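Local coordinates for protein telomeric DNA-binding factor trf1 (Schizosaccharomyces pombe, PDB 6K5S) that probably binds telomeric repeat DNA and has a helical domain that packs against a second copy of itself in the crystal assembly, at residues Asn18-Ile23 with Asn86-Leu91; Met52-Lys57 with Gly96-Gly101. All blocks are in the same frame, centred on the assembly; numbering follows the deposited sequence.

Interaction 1 (Asn18-Ile23 with Asn86-Leu91)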
loop_
_atom_site.group_PDB
_atom_site.type_symbol
_atom_site.label_atom_id
_atom_site.label_comp_id
_atom_site.label_asym_id
_atom_site.label_seq_id
_atom_site.Cartn_x
_atom_site.Cartn_y
_atom_site.Cartn_z
ATOM N N ASN A 18 7.852 7.073 2.791
ATOM C CA ASN A 18 8.586 7.324 4.029
ATOM C C ASN A 18 9.441 6.117 4.417
ATOM O O ASN A 18 10.603 6.267 4.810
ATOM C CB ASN A 18 7.599 7.675 5.146
ATOM C CG ASN A 18 6.950 9.079 4.979
ATOM O OD1 ASN A 18 7.482 9.965 4.312
ATOM N ND2 ASN A 18 5.824 9.280 5.647
ATOM N N ILE A 19 8.891 4.916 4.313
ATOM C CA ILE A 19 9.669 3.731 4.664
ATOM C C ILE A 19 10.882 3.601 3.742
ATOM O O ILE A 19 12.006 3.345 4.189
ATOM C CB ILE A 19 8.774 2.481 4.626
ATOM C CG1 ILE A 19 7.731 2.551 5.754
ATOM C CG2 ILE A 19 9.609 1.223 4.696
ATOM C CD1 ILE A 19 6.597 1.516 5.624
ATOM N N ILE A 20 10.670 3.789 2.436
ATOM C CA ILE A 20 11.774 3.673 1.490
ATOM C C ILE A 20 12.848 4.721 1.786
ATOM O O ILE A 20 14.052 4.423 1.797
ATOM C CB ILE A 20 11.230 3.785 0.050
ATOM C CG1 ILE A 20 10.318 2.604 -0.239
ATOM C CG2 ILE A 20 12.373 3.922 -0.973
ATOM C CD1 ILE A 20 9.477 2.799 -1.476
ATOM N N LEU A 21 12.430 5.962 2.049
ATOM C CA LEU A 21 13.403 7.015 2.308
ATOM C C LEU A 21 14.224 6.714 3.554
ATOM O O LEU A 21 15.436 6.956 3.584
ATOM C CB LEU A 21 12.704 8.356 2.467
ATOM C CG LEU A 21 12.265 8.872 1.104
ATOM C CD1 LEU A 21 11.214 9.982 1.302
ATOM C CD2 LEU A 21 13.475 9.340 0.329
ATOM N N SER A 22 13.586 6.162 4.576
ATOM C CA SER A 22 14.295 5.898 5.817
ATOM C C SER A 22 15.117 4.618 5.745
ATOM O O SER A 22 16.123 4.498 6.454
ATOM C CB SER A 22 13.306 5.854 6.980
ATOM O OG SER A 22 12.534 4.678 6.940
ATOM N N ILE A 23 14.739 3.662 4.893
ATOM C CA ILE A 23 15.609 2.510 4.684
ATOM C C ILE A 23 16.814 2.906 3.841
ATOM O O ILE A 23 17.968 2.697 4.244
ATOM C CB ILE A 23 14.839 1.332 4.060
ATOM C CG1 ILE A 23 13.865 0.731 5.065
ATOM C CG2 ILE A 23 15.822 0.235 3.606
ATOM C CD1 ILE A 23 13.031 -0.418 4.488
ATOM N N ASN A 86 8.485 11.370 -4.942
ATOM C CA ASN A 86 9.510 11.593 -5.950
ATOM C C ASN A 86 10.915 11.439 -5.379
ATOM O O ASN A 86 11.795 10.883 -6.047
ATOM C CB ASN A 86 9.307 12.972 -6.596
ATOM C CG ASN A 86 8.202 12.941 -7.666
ATOM O OD1 ASN A 86 7.825 11.864 -8.139
ATOM N ND2 ASN A 86 7.686 14.109 -8.047
ATOM N N LEU A 87 11.148 11.897 -4.142
ATOM C CA LEU A 87 12.430 11.631 -3.489
ATOM C C LEU A 87 12.667 10.141 -3.291
ATOM O O LEU A 87 13.785 9.648 -3.512
ATOM C CB LEU A 87 12.505 12.353 -2.138
ATOM C CG LEU A 87 12.738 13.848 -2.350
ATOM C CD1 LEU A 87 12.147 14.656 -1.209
ATOM C CD2 LEU A 87 14.236 14.087 -2.507
ATOM N N ALA A 88 11.638 9.409 -2.853
ATOM C CA ALA A 88 11.808 7.976 -2.642
ATOM C C ALA A 88 12.107 7.279 -3.958
ATOM O O ALA A 88 12.963 6.384 -4.017
ATOM C CB ALA A 88 10.563 7.387 -1.972
ATOM N N ILE A 89 11.416 7.695 -5.030
ATOM C CA ILE A 89 11.662 7.143 -6.367
ATOM C C ILE A 89 13.103 7.395 -6.793
ATOM O O ILE A 89 13.767 6.511 -7.337
ATOM C CB ILE A 89 10.674 7.744 -7.386
ATOM C CG1 ILE A 89 9.268 7.178 -7.178
ATOM C CG2 ILE A 89 11.112 7.443 -8.844
ATOM C CD1 ILE A 89 8.197 7.992 -7.941
ATOM N N PHE A 90 13.593 8.623 -6.586
ATOM C CA PHE A 90 14.948 8.960 -7.015
ATOM C C PHE A 90 15.979 8.133 -6.257
ATOM O O PHE A 90 16.914 7.582 -6.861
ATOM C CB PHE A 90 15.202 10.449 -6.810
ATOM C CG PHE A 90 16.394 10.970 -7.558
ATOM C CD1 PHE A 90 17.678 10.787 -7.055
ATOM C CD2 PHE A 90 16.233 11.665 -8.756
ATOM C CE1 PHE A 90 18.782 11.276 -7.736
ATOM C CE2 PHE A 90 17.343 12.147 -9.445
ATOM C CZ PHE A 90 18.611 11.957 -8.926
ATOM N N LEU A 91 15.801 8.009 -4.938
ATOM C CA LEU A 91 16.748 7.261 -4.122
ATOM C C LEU A 91 16.698 5.775 -4.445
ATOM O O LEU A 91 17.741 5.106 -4.484
ATOM C CB LEU A 91 16.466 7.527 -2.640
ATOM C CG LEU A 91 17.470 7.010 -1.611
ATOM C CD1 LEU A 91 18.888 7.469 -1.969
ATOM C CD2 LEU A 91 17.073 7.490 -0.231
#
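L21 and A88 form the tight centre of this helix-to-helix contact. Their CA atoms, 5.3 Å apart, are the nearest pair between the two segments. The small methyl of A88 points at the 18-23 helix and meets two side chains. L21 CG, anti to the carbonyl carbon of its own residue (chi1 -75°), lies 3.8 Å from A88 CB. I20 CG2 lies 4.0 Å from A88 CB. L21 CD2 rests on the 86-91 backbone, 3.7 Å from A88 CA. L21 CD2 also touches L87 CB at 4.0 Å. I20 leans on A88 mainly through CG2, which also nears A88 O.

The contact is looser away from this centre. L91 CD2 touches L21 CD2 at 4.1 Å. L21 itself is partly exposed and marks the more open side, whereas I20, L87, A88 and L91 are buried. I219 of helix 208-222 packs on L21, L87 and L91, and M50 and F53 of helix 41-60 pack on I20.

No hydrogen bond joins the two segments. Their axes come within 8.7 Å and cross at 44°. An alanine at the crossing, with leucine and isoleucine around it, is apolar helix packing inside the all-helical TRF-type domain.

Interaction 2 (Met52-Lys57 with Gly96-Gly101)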
loop_
_atom_site.group_PDB
_atom_site.type_symbol
_atom_site.label_atom_id
_atom_site.label_comp_id
_atom_site.label_asym_id
_atom_site.label_seq_id
_atom_site.Cartn_x
_atom_site.Cartn_y
_atom_site.Cartn_z
ATOM N N MET A 52 4.989 -3.303 -3.091
ATOM C CA MET A 52 3.790 -2.490 -2.912
ATOM C C MET A 52 4.007 -1.104 -3.502
ATOM O O MET A 52 3.094 -0.542 -4.119
ATOM C CB MET A 52 3.398 -2.405 -1.432
ATOM C CG MET A 52 2.609 -3.656 -0.890
ATOM S SD MET A 52 2.276 -3.570 0.909
ATOM C CE MET A 52 3.940 -3.491 1.477
ATOM N N PHE A 53 5.217 -0.560 -3.357
ATOM C CA PHE A 53 5.482 0.784 -3.856
ATOM C C PHE A 53 5.364 0.829 -5.374
ATOM O O PHE A 53 4.718 1.719 -5.929
ATOM C CB PHE A 53 6.854 1.272 -3.408
ATOM C CG PHE A 53 7.124 2.720 -3.748
ATOM C CD1 PHE A 53 6.385 3.736 -3.148
ATOM C CD2 PHE A 53 8.103 3.064 -4.663
ATOM C CE1 PHE A 53 6.637 5.069 -3.454
ATOM C CE2 PHE A 53 8.349 4.381 -4.983
ATOM C CZ PHE A 53 7.609 5.392 -4.369
ATOM N N ARG A 54 5.940 -0.160 -6.058
ATOM C CA ARG A 54 5.790 -0.240 -7.505
ATOM C C ARG A 54 4.319 -0.249 -7.929
ATOM O O ARG A 54 3.944 0.422 -8.899
ATOM C CB ARG A 54 6.516 -1.480 -8.029
ATOM C CG ARG A 54 7.993 -1.293 -8.259
ATOM C CD ARG A 54 8.690 -2.624 -8.698
ATOM N NE ARG A 54 10.050 -2.650 -8.177
ATOM C CZ ARG A 54 10.534 -3.499 -7.264
ATOM N NH1 ARG A 54 9.790 -4.482 -6.761
ATOM N NH2 ARG A 54 11.794 -3.369 -6.873
ATOM N N MET A 55 3.470 -0.989 -7.215
ATOM C CA MET A 55 2.049 -1.022 -7.559
ATOM C C MET A 55 1.393 0.334 -7.340
ATOM O O MET A 55 0.621 0.794 -8.187
ATOM C CB MET A 55 1.303 -2.088 -6.741
ATOM C CG MET A 55 1.691 -3.546 -7.006
ATOM S SD MET A 55 0.443 -4.591 -6.210
ATOM C CE MET A 55 -0.990 -3.789 -6.946
ATOM N N VAL A 56 1.669 0.985 -6.201
ATOM C CA VAL A 56 1.015 2.267 -5.934
ATOM C C VAL A 56 1.546 3.336 -6.884
ATOM O O VAL A 56 0.778 4.166 -7.377
ATOM C CB VAL A 56 1.162 2.676 -4.455
ATOM C CG1 VAL A 56 2.550 3.063 -4.121
ATOM C CG2 VAL A 56 0.232 3.861 -4.121
ATOM N N LYS A 57 2.851 3.315 -7.180
ATOM C CA LYS A 57 3.435 4.310 -8.082
ATOM C C LYS A 57 2.752 4.272 -9.445
ATOM O O LYS A 57 2.515 5.316 -10.062
ATOM C CB LYS A 57 4.940 4.061 -8.241
ATOM C CG LYS A 57 5.701 5.021 -9.177
ATOM C CD LYS A 57 7.128 4.503 -9.455
ATOM C CE LYS A 57 7.887 5.332 -10.471
ATOM N NZ LYS A 57 7.363 5.151 -11.856
ATOM N N GLY A 96 19.130 1.136 -7.288
ATOM C CA GLY A 96 18.805 0.034 -8.171
ATOM C C GLY A 96 17.496 -0.671 -7.902
ATOM O O GLY A 96 17.152 -1.602 -8.646
ATOM N N ALA A 97 16.747 -0.249 -6.875
ATOM C CA ALA A 97 15.448 -0.851 -6.588
ATOM C C ALA A 97 14.412 -0.505 -7.653
ATOM O O ALA A 97 13.438 -1.240 -7.834
ATOM C CB ALA A 97 14.978 -0.406 -5.203
ATOM N N LEU A 98 14.590 0.604 -8.358
ATOM C CA LEU A 98 13.754 0.959 -9.489
ATOM C C LEU A 98 14.662 1.173 -10.686
ATOM O O LEU A 98 15.818 1.573 -10.526
ATOM C CB LEU A 98 12.942 2.232 -9.229
ATOM C CG LEU A 98 11.815 2.196 -8.192
ATOM C CD1 LEU A 98 11.208 3.601 -8.008
ATOM C CD2 LEU A 98 10.755 1.178 -8.620
ATOM N N GLN A 99 14.111 0.911 -11.872
ATOM C CA GLN A 99 14.825 0.969 -13.146
ATOM C C GLN A 99 14.489 2.292 -13.827
ATOM O O GLN A 99 13.575 2.381 -14.651
ATOM C CB GLN A 99 14.456 -0.222 -14.028
ATOM C CG GLN A 99 15.097 -1.529 -13.569
ATOM C CD GLN A 99 16.600 -1.403 -13.401
ATOM O OE1 GLN A 99 17.111 -1.370 -12.276
ATOM N NE2 GLN A 99 17.319 -1.323 -14.521
ATOM N N ILE A 100 15.253 3.325 -13.491
ATOM C CA ILE A 100 15.075 4.650 -14.066
ATOM C C ILE A 100 16.436 5.119 -14.565
ATOM O O ILE A 100 17.390 5.218 -13.789
ATOM C CB ILE A 100 14.458 5.632 -13.052
ATOM C CG1 ILE A 100 13.114 5.061 -12.582
ATOM C CG2 ILE A 100 14.282 7.014 -13.667
ATOM C CD1 ILE A 100 12.372 5.890 -11.550
ATOM N N GLY A 101 16.532 5.352 -15.860
ATOM C CA GLY A 101 17.817 5.632 -16.462
ATOM C C GLY A 101 18.346 6.993 -16.065
ATOM O O GLY A 101 17.618 7.868 -15.596
HETATM O O HOH W 1 12.073 -2.220 -10.413
#
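R54 reaches across to the backbone of A97 and the side chain of L98. Its NH2 donates to A97 O at 2.9 Å. The bond is nearly straight, with an N-H...O angle of 175°. The acceptor lies in the guanidinium plane, and the donor lies in the carbonyl plane. A water joins the same two groups: it donates to A97 O at 3.1 Å and accepts a weak bond from R54 NE. Thus A97 O takes two hydrogen bonds.

The aliphatic part of R54 packs as well. Its CG, anti to the carbonyl carbon (chi1 -84°), is the atom that meets L98 CD2, at 3.7 Å. The R54 and L98 side chains run past one another, pointing opposite ways. The other methyl of L98, CD1, sits at the edge of the F53 ring, 4.2 Å from CE2. K57 CD lies 4.4 Å from L98 CD1, a looser contact. Replacing R54 with an alanine would probably leave A97 O without its direct charged donor, and L98 CD2 without the CG it rests against.

Further out, the amine of K57 turns to E63 O. M50 packs on A97 and L98, while I89 packs on F53, K57 and I100. G96, with positive phi, ends helix 76-94 in a Schellman motif, and G101 is the N-cap of helix 102-113. The arrangement is an inter-helix loop held against a neighbouring helix by an arginine-to-carbonyl hydrogen bond and packing of L98 on R54 and F53, within the helical TRF-type domain.

Both interactions are buried and belong to one helical unit. Helix 76-94 takes part in interaction 1, and the loop that follows it takes part in interaction 2. Their centres are 10 Å apart and they touch. I20 CD1 meets F53 CG at 3.3 Å. I89 of 86-91 and F53 of 52-57 are the residues the two contacts share, so one apolar core runs through both. The chemistry differs with place. Interaction 1 joins two helices by apolar contacts alone. Interaction 2 joins a helix to a loop, and its partly exposed R54 adds a hydrogen bond and a water bridge. Helices 10-24 and 41-60 also both pack against the second subunit.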